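Local coordinates for protein Dot/Icm T4SS effector (Legionella pneumophila, PDB 6VVE) that is a Legionella effector kinase, activated by host inositol hexakisphosphate, that binds ADP and manganese in its nucleotide site, at residues Tyr85-Thr88 / Glu89-Met93; Ile204-Asp207 / Gly208-Tyr212; Tyr29-Asn33 / Glu34-Val38. All coordinates share one frame; numbering follows the deposited sequence.

Contact 1: Tyr85-Thr88 / Glu89-Met93; sequences YEKT and EDKAM. With IHP (inositol hexakisphosphate), chain B.
This is the turn of the hairpin between strands 82-88 and 91-96, which probably correspond to the second and third strands of a protein kinase N-lobe, and its tip grips inositol hexakisphosphate (IHP). Y85 and M93 form an antiparallel hydrogen-bonded pair: Y85 N reaches M93 O at 2.7 Å, nearly straight, and M93 N returns a more bent bond to Y85 O. E86 and A92 follow as a non-hydrogen-bonded pair. Then K87 and T88 both face K91 in a classic beta bulge. K91 O takes the T88 N-H at 3.2 Å on an in-plane lone pair and the K87 N-H through a weak, bent bond. The T88 hydroxyl oxygen lies over the turn, where OG1 accepts from D90 N at 3.3 Å.

At the bulge K87 and K91 run side by side in the same direction, with K87 CG 3.6 Å from K91 CE. Both ammonium groups meet on one phosphate oxygen: IHP O31 receives K87 NZ at 3.0 Å and K91 NZ at 2.7 Å. K91 also bridges to a second phosphate, NZ to IHP O26 at 2.8 Å. A bend at chi3 (68°) turns its otherwise extended chain to that spot. Selenomethionine M93 passes across K87, its SE against K87 CD.

On one side strand 142-146 flanks strand 91-96, Y144 giving K91 a cation-pi partner and M145 pairing with the A92 backbone. On the other, strand 74-78 lies beside strand 82-88, and K74 forms a salt bridge with E86.

Contact 2: Ile204-Asp207 / Gly208-Tyr212; sequences IDLD and GGFRY. With ADP (adenosine-5'-diphosphate), chain C.
L206 and G209 close a type I beta turn just after I204 and D205, which line the ADP pocket, probably at the start of what corresponds to the activation segment of a protein kinase. The backbone bond of the turn runs from G209 N to L206 O at 2.8 Å. The donor stands well above the carbonyl plane, 56° out of it, so no lone pair is used directly. G209 then continues with positive phi (75°), swinging the chain from the turn toward F210.

Water supplies a second polar link. Water 1 accepts from G208 N at 2.8 Å and donates to D205 O at 3.0 Å, so it joins the chain before the turn to the corner of the turn itself.

The apolar part is a single pair. Both methyls of L206 converge obliquely on CE1 of the F210 ring, with L206 CD2 3.7 Å and L206 CD1 3.8 Å from that atom.

Toward the nucleotide, I204 places its CD1 3.6 Å from ADP C8, over one face of the base. D205 comes beside the diphosphate, with CG anti to the backbone N (chi1 -163°) and OD2 3.4 Å from ADP O1B. This position is consistent with the aspartate that opens the DFG motif of protein kinases, here followed by L206 and D207. D207 OD1 forms a salt bridge with K94, to which D205 OD1 makes a long, weak ion pair; K94 also hydrogen-bonds ADP.

W133 of strand 132-134 donates to D207 O, while H179 and P180 pack on L206. F210 touches Y177 of strand 177-178 and L119 of helix 102-121, meeting F128 edge-to-face, and strand 211-212 then pairs with strand 177-178.

Contact 3: Tyr29-Asn33 / Glu34-Val38; sequences YRYNN and EVYAV. With IHP (inositol hexakisphosphate), chain B.
Y29 and Y36 lead the contact as an antiparallel hydrogen-bonded pair. Y36 N gives a nearly straight 2.7 Å bond to Y29 O, and Y29 N answers with one of 3.0 Å to Y36 O. Nearer the turn, Y31 N binds E34 O at 2.8 Å; the reverse bond, E34 N to Y31 O, is weak.

Around this backbone core, V38 CG2 lies at the edge of the Y29 ring, 3.7 Å from CD2. Y36 CE1 lies at the edge of the Y31 ring and touches Y31 CB, and water 2 joins Y36 OH (2.7 Å) to Y31 O (3.1 Å). The face opposite Y29 and Y36 carries R30 and V35 toward inositol hexakisphosphate (IHP). The extended R30 chain kinks at chi3 (36°), and NH1 donates to IHP O36 at 2.9 Å, while V35 CG2 rests 3.6 Å from IHP O46.

Farther out, helix 5-8 covers Y31, Y36 and V38, and W52 of strand 44-53 packs on V35. N32 and N33, both with positive phi, form the two-residue loop of a tight beta hairpin near type I', here joining two strands of the N-terminal sheet at the IHP pocket.

In the fold
From the N terminus, contact 3 comes first, closing the hairpin of strands 26-30 and 34-41 in the N-terminal four-stranded sheet. Contact 1 next closes the hairpin of strands 82-88 and 91-96 in the following five-stranded sheet, and contact 2 turns the loop between strands 201-203 and 211-212. The three lie in series, neither nested nor crossing. Contacts 1 and 3 have centres about 17 Å apart and do not touch, but one inositol hexakisphosphate spans them and so ties the two sheets together. Contact 2 has its centre about 19 Å from that of contact 1 and about 6 Å from the centre of the chain. Its loop meets strand 91-96, which begins within contact 1.

Contact 1: Tyr85-Thr88 / Glu89-Met93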
loop_
_atom_site.group_PDB
_atom_site.type_symbol
_atom_site.label_atom_id
_atom_site.label_comp_id
_atom_site.label_asym_id
_atom_site.label_seq_id
_atom_site.Cartn_x
_atom_site.Cartn_y
_atom_site.Cartn_z
ATOM N N TYR A 85 7.983 1.135 -17.623
ATOM C CA TYR A 85 8.900 1.988 -18.364
ATOM C C TYR A 85 9.173 3.265 -17.581
ATOM O O TYR A 85 8.460 3.609 -16.631
ATOM C CB TYR A 85 8.333 2.340 -19.746
ATOM C CG TYR A 85 7.999 1.142 -20.608
ATOM C CD1 TYR A 85 8.989 0.472 -21.319
ATOM C CD2 TYR A 85 6.694 0.685 -20.718
ATOM C CE1 TYR A 85 8.686 -0.617 -22.111
ATOM C CE2 TYR A 85 6.383 -0.406 -21.504
ATOM C CZ TYR A 85 7.380 -1.052 -22.200
ATOM O OH TYR A 85 7.075 -2.137 -22.987
ATOM N N GLU A 86 10.218 3.977 -18.003
ATOM C CA GLU A 86 10.559 5.279 -17.441
ATOM C C GLU A 86 10.055 6.350 -18.405
ATOM O O GLU A 86 10.687 6.631 -19.425
ATOM C CB GLU A 86 12.059 5.405 -17.205
ATOM C CG GLU A 86 12.471 6.744 -16.607
ATOM C CD GLU A 86 13.970 6.875 -16.429
ATOM O OE1 GLU A 86 14.649 5.834 -16.315
ATOM O OE2 GLU A 86 14.466 8.020 -16.409
ATOM N N LYS A 87 8.904 6.943 -18.081
ATOM C CA LYS A 87 8.377 8.035 -18.894
ATOM C C LYS A 87 9.231 9.285 -18.731
ATOM O O LYS A 87 9.615 9.923 -19.720
ATOM C CB LYS A 87 6.921 8.314 -18.510
ATOM C CG LYS A 87 6.237 9.376 -19.354
ATOM C CD LYS A 87 6.207 8.985 -20.824
ATOM C CE LYS A 87 5.169 9.786 -21.596
ATOM N NZ LYS A 87 5.622 11.168 -21.903
ATOM N N THR A 88 9.526 9.661 -17.483
ATOM C CA THR A 88 10.431 10.760 -17.182
ATOM C C THR A 88 11.293 10.346 -15.996
ATOM O O THR A 88 11.135 9.256 -15.437
ATOM C CB THR A 88 9.675 12.061 -16.881
ATOM O OG1 THR A 88 8.964 11.926 -15.645
ATOM C CG2 THR A 88 8.694 12.385 -18.001
ATOM N N GLU A 89 12.207 11.229 -15.590
ATOM C CA GLU A 89 13.050 10.927 -14.438
ATOM C C GLU A 89 12.242 10.812 -13.149
ATOM O O GLU A 89 12.739 10.256 -12.162
ATOM C CB GLU A 89 14.134 11.997 -14.282
ATOM C CG GLU A 89 13.646 13.315 -13.700
ATOM C CD GLU A 89 14.725 14.387 -13.688
ATOM O OE1 GLU A 89 15.916 14.037 -13.528
ATOM O OE2 GLU A 89 14.382 15.578 -13.852
ATOM N N ASP A 90 11.009 11.317 -13.138
ATOM C CA ASP A 90 10.187 11.351 -11.940
ATOM C C ASP A 90 8.934 10.493 -12.037
ATOM O O ASP A 90 8.205 10.378 -11.041
ATOM C CB ASP A 90 9.766 12.798 -11.624
ATOM C CG ASP A 90 10.951 13.712 -11.385
ATOM O OD1 ASP A 90 11.818 13.352 -10.566
ATOM O OD2 ASP A 90 11.018 14.783 -12.021
ATOM N N LYS A 91 8.661 9.887 -13.192
ATOM C CA LYS A 91 7.396 9.200 -13.405
ATOM C C LYS A 91 7.614 7.873 -14.110
ATOM O O LYS A 91 8.291 7.819 -15.145
ATOM C CB LYS A 91 6.440 10.077 -14.230
ATOM C CG LYS A 91 5.074 9.466 -14.456
ATOM C CD LYS A 91 4.129 10.455 -15.115
ATOM C CE LYS A 91 4.550 10.765 -16.540
ATOM N NZ LYS A 91 3.564 11.638 -17.231
ATOM N N ALA A 92 7.029 6.815 -13.551
ATOM C CA ALA A 92 7.040 5.484 -14.142
ATOM C C ALA A 92 5.730 5.232 -14.886
ATOM O O ALA A 92 4.714 5.887 -14.639
ATOM C CB ALA A 92 7.245 4.416 -13.064
HETATM N N MSE A 93 5.762 4.258 -15.789
HETATM C CA MSE A 93 4.641 3.960 -16.674
HETATM C C MSE A 93 4.527 2.451 -16.901
HETATM O O MSE A 93 5.408 1.832 -17.501
HETATM C CB MSE A 93 4.831 4.687 -18.006
HETATM C CG MSE A 93 3.684 4.566 -19.000
HETATM SE SE MSE A 93 4.087 5.595 -20.559
HETATM C CE MSE A 93 2.456 5.697 -21.524
HETATM C C1 IHP B . 2.977 14.212 -20.297
HETATM C C2 IHP B . 3.022 14.775 -21.727
HETATM C C3 IHP B . 1.812 14.319 -22.545
HETATM C C4 IHP B . 0.503 14.712 -21.848
HETATM C C5 IHP B . 0.426 14.041 -20.462
HETATM C C6 IHP B . 1.627 14.404 -19.592
HETATM O O11 IHP B . 3.954 14.877 -19.516
HETATM P P1 IHP B . 5.296 14.059 -19.071
HETATM O O21 IHP B . 5.592 14.337 -17.618
HETATM O O31 IHP B . 5.096 12.579 -19.293
HETATM O O41 IHP B . 6.471 14.532 -19.923
HETATM O O12 IHP B . 4.204 14.309 -22.331
HETATM P P2 IHP B . 5.214 15.403 -23.047
HETATM O O22 IHP B . 4.755 16.803 -22.734
HETATM O O32 IHP B . 6.604 15.201 -22.515
HETATM O O42 IHP B . 5.190 15.183 -24.537
HETATM O O13 IHP B . 1.857 12.924 -22.642
HETATM P P3 IHP B . 1.571 12.181 -24.077
HETATM O O23 IHP B . 1.584 13.205 -25.201
HETATM O O33 IHP B . 2.663 11.144 -24.310
HETATM O O43 IHP B . 0.229 11.482 -24.044
HETATM O O14 IHP B . -0.583 14.306 -22.621
HETATM P P4 IHP B . -1.759 15.424 -22.917
HETATM O O24 IHP B . -1.184 16.587 -23.683
HETATM O O34 IHP B . -2.291 15.938 -21.590
HETATM O O44 IHP B . -2.873 14.792 -23.715
HETATM O O15 IHP B . -0.735 14.461 -19.814
HETATM P P5 IHP B . -1.938 13.378 -19.560
HETATM O O25 IHP B . -3.274 14.088 -19.635
HETATM O O35 IHP B . -1.896 12.292 -20.601
HETATM O O45 IHP B . -1.757 12.765 -18.188
HETATM O O16 IHP B . 1.623 13.576 -18.446
HETATM P P6 IHP B . 1.301 14.240 -16.972
HETATM O O26 IHP B . 2.361 13.816 -15.979
HETATM O O36 IHP B . 1.283 15.745 -17.079
HETATM O O46 IHP B . -0.060 13.752 -16.519
#

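Contact 2: Ile204-Asp207 / Gly208-Tyr212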
loop_
_atom_site.group_PDB
_atom_site.type_symbol
_atom_site.label_atom_id
_atom_site.label_comp_id
_atom_site.label_asym_id
_atom_site.label_seq_id
_atom_site.Cartn_x
_atom_site.Cartn_y
_atom_site.Cartn_z
ATOM N N ILE A 204 5.472 -1.200 -3.937
ATOM C CA ILE A 204 4.960 -0.954 -5.278
ATOM C C ILE A 204 3.994 -2.066 -5.664
ATOM O O ILE A 204 3.568 -2.858 -4.816
ATOM C CB ILE A 204 6.118 -0.852 -6.287
ATOM C CG1 ILE A 204 6.988 -2.110 -6.234
ATOM C CG2 ILE A 204 6.954 0.383 -5.997
ATOM C CD1 ILE A 204 8.056 -2.181 -7.324
ATOM N N ASP A 205 3.652 -2.141 -6.950
ATOM C CA ASP A 205 2.722 -3.149 -7.468
ATOM C C ASP A 205 1.322 -2.936 -6.900
ATOM O O ASP A 205 0.635 -3.892 -6.534
ATOM C CB ASP A 205 3.220 -4.562 -7.168
ATOM C CG ASP A 205 2.537 -5.620 -8.023
ATOM O OD1 ASP A 205 1.961 -5.271 -9.073
ATOM O OD2 ASP A 205 2.569 -6.807 -7.643
ATOM N N LEU A 206 0.900 -1.668 -6.828
ATOM C CA LEU A 206 -0.419 -1.299 -6.325
ATOM C C LEU A 206 -1.333 -0.752 -7.418
ATOM O O LEU A 206 -2.258 0.017 -7.118
ATOM C CB LEU A 206 -0.271 -0.276 -5.196
ATOM C CG LEU A 206 0.332 -0.754 -3.882
ATOM C CD1 LEU A 206 0.639 0.423 -2.967
ATOM C CD2 LEU A 206 -0.597 -1.733 -3.183
ATOM N N ASP A 207 -1.098 -1.125 -8.677
ATOM C CA ASP A 207 -1.867 -0.532 -9.768
ATOM C C ASP A 207 -3.326 -0.977 -9.763
ATOM O O ASP A 207 -4.131 -0.418 -10.509
ATOM C CB ASP A 207 -1.224 -0.868 -11.115
ATOM C CG ASP A 207 -0.907 -2.349 -11.262
ATOM O OD1 ASP A 207 -0.048 -2.863 -10.498
ATOM O OD2 ASP A 207 -1.514 -2.988 -12.138
ATOM N N GLY A 208 -3.685 -1.976 -8.969
ATOM C CA GLY A 208 -5.070 -2.307 -8.724
ATOM C C GLY A 208 -5.644 -1.685 -7.470
ATOM O O GLY A 208 -6.791 -1.987 -7.117
ATOM N N GLY A 209 -4.892 -0.836 -6.786
ATOM C CA GLY A 209 -5.313 -0.326 -5.500
ATOM C C GLY A 209 -5.169 -1.378 -4.413
ATOM O O GLY A 209 -4.770 -2.522 -4.644
ATOM N N PHE A 210 -5.499 -0.970 -3.194
ATOM C CA PHE A 210 -5.464 -1.904 -2.082
ATOM C C PHE A 210 -6.669 -2.840 -2.139
ATOM O O PHE A 210 -7.710 -2.518 -2.712
ATOM C CB PHE A 210 -5.449 -1.171 -0.742
ATOM C CG PHE A 210 -4.245 -0.312 -0.534
ATOM C CD1 PHE A 210 -2.999 -0.877 -0.370
ATOM C CD2 PHE A 210 -4.365 1.070 -0.482
ATOM C CE1 PHE A 210 -1.885 -0.077 -0.169
ATOM C CE2 PHE A 210 -3.264 1.864 -0.288
ATOM C CZ PHE A 210 -2.020 1.287 -0.129
ATOM N N ARG A 211 -6.508 -4.012 -1.540
ATOM C CA ARG A 211 -7.636 -4.898 -1.319
ATOM C C ARG A 211 -8.416 -4.450 -0.092
ATOM O O ARG A 211 -7.892 -3.765 0.797
ATOM C CB ARG A 211 -7.169 -6.343 -1.151
ATOM C CG ARG A 211 -6.698 -6.996 -2.442
ATOM C CD ARG A 211 -6.321 -8.452 -2.197
ATOM N NE ARG A 211 -5.749 -9.089 -3.381
ATOM C CZ ARG A 211 -5.230 -10.313 -3.393
ATOM N NH1 ARG A 211 -5.206 -11.041 -2.282
ATOM N NH2 ARG A 211 -4.732 -10.809 -4.519
ATOM N N TYR A 212 -9.689 -4.841 -0.054
ATOM C CA TYR A 212 -10.559 -4.556 1.076
ATOM C C TYR A 212 -11.730 -5.520 1.009
ATOM O O TYR A 212 -12.055 -6.050 -0.057
ATOM C CB TYR A 212 -11.041 -3.098 1.065
ATOM C CG TYR A 212 -11.594 -2.655 -0.272
ATOM C CD1 TYR A 212 -12.932 -2.808 -0.572
ATOM C CD2 TYR A 212 -10.766 -2.103 -1.239
ATOM C CE1 TYR A 212 -13.440 -2.407 -1.795
ATOM C CE2 TYR A 212 -11.265 -1.712 -2.465
ATOM C CZ TYR A 212 -12.598 -1.876 -2.741
ATOM O OH TYR A 212 -13.109 -1.472 -3.956
HETATM P PB ADP C . 5.459 -7.334 -10.044
HETATM O O1B ADP C . 5.614 -7.825 -8.618
HETATM O O2B ADP C . 6.662 -7.609 -10.908
HETATM O O3B ADP C . 4.129 -7.681 -10.690
HETATM P PA ADP C . 5.520 -4.710 -11.133
HETATM O O1A ADP C . 4.693 -3.510 -10.753
HETATM O O2A ADP C . 5.209 -5.456 -12.402
HETATM O O3A ADP C . 5.419 -5.726 -9.887
HETATM O "O5'" ADP C . 7.043 -4.222 -11.183
HETATM C "C5'" ADP C . 8.051 -4.972 -11.842
HETATM C "C4'" ADP C . 9.376 -4.271 -11.692
HETATM O "O4'" ADP C . 9.353 -2.954 -12.279
HETATM C "C3'" ADP C . 9.807 -4.086 -10.217
HETATM O "O3'" ADP C . 10.538 -5.168 -9.707
HETATM C "C2'" ADP C . 10.645 -2.791 -10.273
HETATM O "O2'" ADP C . 12.012 -3.100 -10.464
HETATM C "C1'" ADP C . 10.090 -2.017 -11.483
HETATM N N9 ADP C . 9.213 -0.947 -10.968
HETATM C C8 ADP C . 7.887 -1.071 -10.741
HETATM N N7 ADP C . 7.374 0.089 -10.255
HETATM C C5 ADP C . 8.387 0.967 -10.171
HETATM C C6 ADP C . 8.535 2.370 -9.740
HETATM N N6 ADP C . 7.463 3.059 -9.307
HETATM N N1 ADP C . 9.768 2.934 -9.802
HETATM C C2 ADP C . 10.847 2.243 -10.240
HETATM N N3 ADP C . 10.773 0.962 -10.647
HETATM C C4 ADP C . 9.597 0.284 -10.639
HETATM O O HOH W 1 -2.171 -3.998 -7.680
#

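Contact 3: Tyr29-Asn33 / Glu34-Val38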
loop_
_atom_site.group_PDB
_atom_site.type_symbol
_atom_site.label_atom_id
_atom_site.label_comp_id
_atom_site.label_asym_id
_atom_site.label_seq_id
_atom_site.Cartn_x
_atom_site.Cartn_y
_atom_site.Cartn_z
ATOM N N TYR A 29 -5.987 17.647 -11.814
ATOM C CA TYR A 29 -5.429 18.900 -12.296
ATOM C C TYR A 29 -3.911 18.813 -12.340
ATOM O O TYR A 29 -3.286 18.246 -11.435
ATOM C CB TYR A 29 -5.826 20.087 -11.405
ATOM C CG TYR A 29 -7.308 20.340 -11.305
ATOM C CD1 TYR A 29 -7.986 20.994 -12.327
ATOM C CD2 TYR A 29 -8.029 19.945 -10.186
ATOM C CE1 TYR A 29 -9.348 21.244 -12.236
ATOM C CE2 TYR A 29 -9.384 20.189 -10.086
ATOM C CZ TYR A 29 -10.038 20.838 -11.115
ATOM O OH TYR A 29 -11.390 21.070 -11.016
ATOM N N ARG A 30 -3.327 19.392 -13.389
ATOM C CA ARG A 30 -1.893 19.636 -13.462
ATOM C C ARG A 30 -1.644 21.089 -13.081
ATOM O O ARG A 30 -2.142 22.004 -13.749
ATOM C CB ARG A 30 -1.346 19.337 -14.857
ATOM C CG ARG A 30 0.183 19.330 -14.918
ATOM C CD ARG A 30 0.714 19.005 -16.324
ATOM N NE ARG A 30 -0.113 19.577 -17.379
ATOM C CZ ARG A 30 -0.770 18.869 -18.296
ATOM N NH1 ARG A 30 -0.686 17.551 -18.324
ATOM N NH2 ARG A 30 -1.501 19.495 -19.204
ATOM N N TYR A 31 -0.884 21.303 -12.009
ATOM C CA TYR A 31 -0.599 22.644 -11.512
ATOM C C TYR A 31 0.874 22.740 -11.150
ATOM O O TYR A 31 1.338 22.053 -10.239
ATOM C CB TYR A 31 -1.480 22.978 -10.299
ATOM C CG TYR A 31 -1.042 24.215 -9.541
ATOM C CD1 TYR A 31 -1.243 25.486 -10.068
ATOM C CD2 TYR A 31 -0.432 24.112 -8.299
ATOM C CE1 TYR A 31 -0.846 26.617 -9.379
ATOM C CE2 TYR A 31 -0.033 25.237 -7.601
ATOM C CZ TYR A 31 -0.243 26.487 -8.147
ATOM O OH TYR A 31 0.154 27.608 -7.457
ATOM N N ASN A 32 1.598 23.600 -11.857
ATOM C CA ASN A 32 3.024 23.820 -11.624
ATOM C C ASN A 32 3.786 22.497 -11.583
ATOM O O ASN A 32 4.414 22.135 -10.588
ATOM C CB ASN A 32 3.248 24.623 -10.338
ATOM C CG ASN A 32 2.854 26.081 -10.487
ATOM O OD1 ASN A 32 2.793 26.612 -11.600
ATOM N ND2 ASN A 32 2.589 26.743 -9.363
ATOM N N ASN A 33 3.713 21.774 -12.699
ATOM C CA ASN A 33 4.471 20.539 -12.892
ATOM C C ASN A 33 4.155 19.499 -11.824
ATOM O O ASN A 33 5.027 18.727 -11.421
ATOM C CB ASN A 33 5.979 20.812 -12.919
ATOM C CG ASN A 33 6.374 21.802 -13.998
ATOM O OD1 ASN A 33 6.365 21.476 -15.185
ATOM N ND2 ASN A 33 6.722 23.015 -13.590
ATOM N N GLU A 34 2.910 19.473 -11.356
ATOM C CA GLU A 34 2.460 18.494 -10.376
ATOM C C GLU A 34 1.020 18.123 -10.695
ATOM O O GLU A 34 0.182 19.005 -10.900
ATOM C CB GLU A 34 2.557 19.041 -8.946
ATOM C CG GLU A 34 3.955 19.486 -8.530
ATOM C CD GLU A 34 4.934 18.328 -8.450
ATOM O OE1 GLU A 34 4.482 17.157 -8.481
ATOM O OE2 GLU A 34 6.156 18.594 -8.360
ATOM N N VAL A 35 0.735 16.828 -10.736
ATOM C CA VAL A 35 -0.606 16.321 -11.014
ATOM C C VAL A 35 -1.272 15.978 -9.687
ATOM O O VAL A 35 -0.764 15.141 -8.928
ATOM C CB VAL A 35 -0.559 15.100 -11.944
ATOM C CG1 VAL A 35 -1.928 14.444 -12.039
ATOM C CG2 VAL A 35 -0.068 15.507 -13.326
ATOM N N TYR A 36 -2.396 16.630 -9.411
ATOM C CA TYR A 36 -3.136 16.472 -8.173
ATOM C C TYR A 36 -4.493 15.829 -8.435
ATOM O O TYR A 36 -5.062 15.933 -9.531
ATOM C CB TYR A 36 -3.372 17.819 -7.481
ATOM C CG TYR A 36 -2.132 18.599 -7.122
ATOM C CD1 TYR A 36 -1.533 19.450 -8.044
ATOM C CD2 TYR A 36 -1.574 18.509 -5.854
ATOM C CE1 TYR A 36 -0.408 20.164 -7.717
ATOM C CE2 TYR A 36 -0.443 19.227 -5.519
ATOM C CZ TYR A 36 0.135 20.049 -6.450
ATOM O OH TYR A 36 1.262 20.770 -6.124
ATOM N N ALA A 37 -5.018 15.173 -7.400
ATOM C CA ALA A 37 -6.412 14.742 -7.355
ATOM C C ALA A 37 -7.131 15.572 -6.301
ATOM O O ALA A 37 -6.678 15.646 -5.153
ATOM C CB ALA A 37 -6.517 13.252 -7.038
ATOM N N VAL A 38 -8.235 16.208 -6.694
ATOM C CA VAL A 38 -8.993 17.101 -5.826
ATOM C C VAL A 38 -10.372 16.504 -5.593
ATOM O O VAL A 38 -11.059 16.129 -6.551
ATOM C CB VAL A 38 -9.117 18.510 -6.439
ATOM C CG1 VAL A 38 -10.002 19.397 -5.568
ATOM C CG2 VAL A 38 -7.745 19.140 -6.620
HETATM C C1 IHP B . 2.977 14.212 -20.297
HETATM C C2 IHP B . 3.022 14.775 -21.727
HETATM C C3 IHP B . 1.812 14.319 -22.545
HETATM C C4 IHP B . 0.503 14.712 -21.848
HETATM C C5 IHP B . 0.426 14.041 -20.462
HETATM C C6 IHP B . 1.627 14.404 -19.592
HETATM O O11 IHP B . 3.954 14.877 -19.516
HETATM P P1 IHP B . 5.296 14.059 -19.071
HETATM O O21 IHP B . 5.592 14.337 -17.618
HETATM O O31 IHP B . 5.096 12.579 -19.293
HETATM O O41 IHP B . 6.471 14.532 -19.923
HETATM O O12 IHP B . 4.204 14.309 -22.331
HETATM P P2 IHP B . 5.214 15.403 -23.047
HETATM O O22 IHP B . 4.755 16.803 -22.734
HETATM O O32 IHP B . 6.604 15.201 -22.515
HETATM O O42 IHP B . 5.190 15.183 -24.537
HETATM O O13 IHP B . 1.857 12.924 -22.642
HETATM P P3 IHP B . 1.571 12.181 -24.077
HETATM O O23 IHP B . 1.584 13.205 -25.201
HETATM O O33 IHP B . 2.663 11.144 -24.310
HETATM O O43 IHP B . 0.229 11.482 -24.044
HETATM O O14 IHP B . -0.583 14.306 -22.621
HETATM P P4 IHP B . -1.759 15.424 -22.917
HETATM O O24 IHP B . -1.184 16.587 -23.683
HETATM O O34 IHP B . -2.291 15.938 -21.590
HETATM O O44 IHP B . -2.873 14.792 -23.715
HETATM O O15 IHP B . -0.735 14.461 -19.814
HETATM P P5 IHP B . -1.938 13.378 -19.560
HETATM O O25 IHP B . -3.274 14.088 -19.635
HETATM O O35 IHP B . -1.896 12.292 -20.601
HETATM O O45 IHP B . -1.757 12.765 -18.188
HETATM O O16 IHP B . 1.623 13.576 -18.446
HETATM P P6 IHP B . 1.301 14.240 -16.972
HETATM O O26 IHP B . 2.361 13.816 -15.979
HETATM O O36 IHP B . 1.283 15.745 -17.079
HETATM O O46 IHP B . -0.060 13.752 -16.519
HETATM O O HOH W 2 2.708 22.529 -7.551
#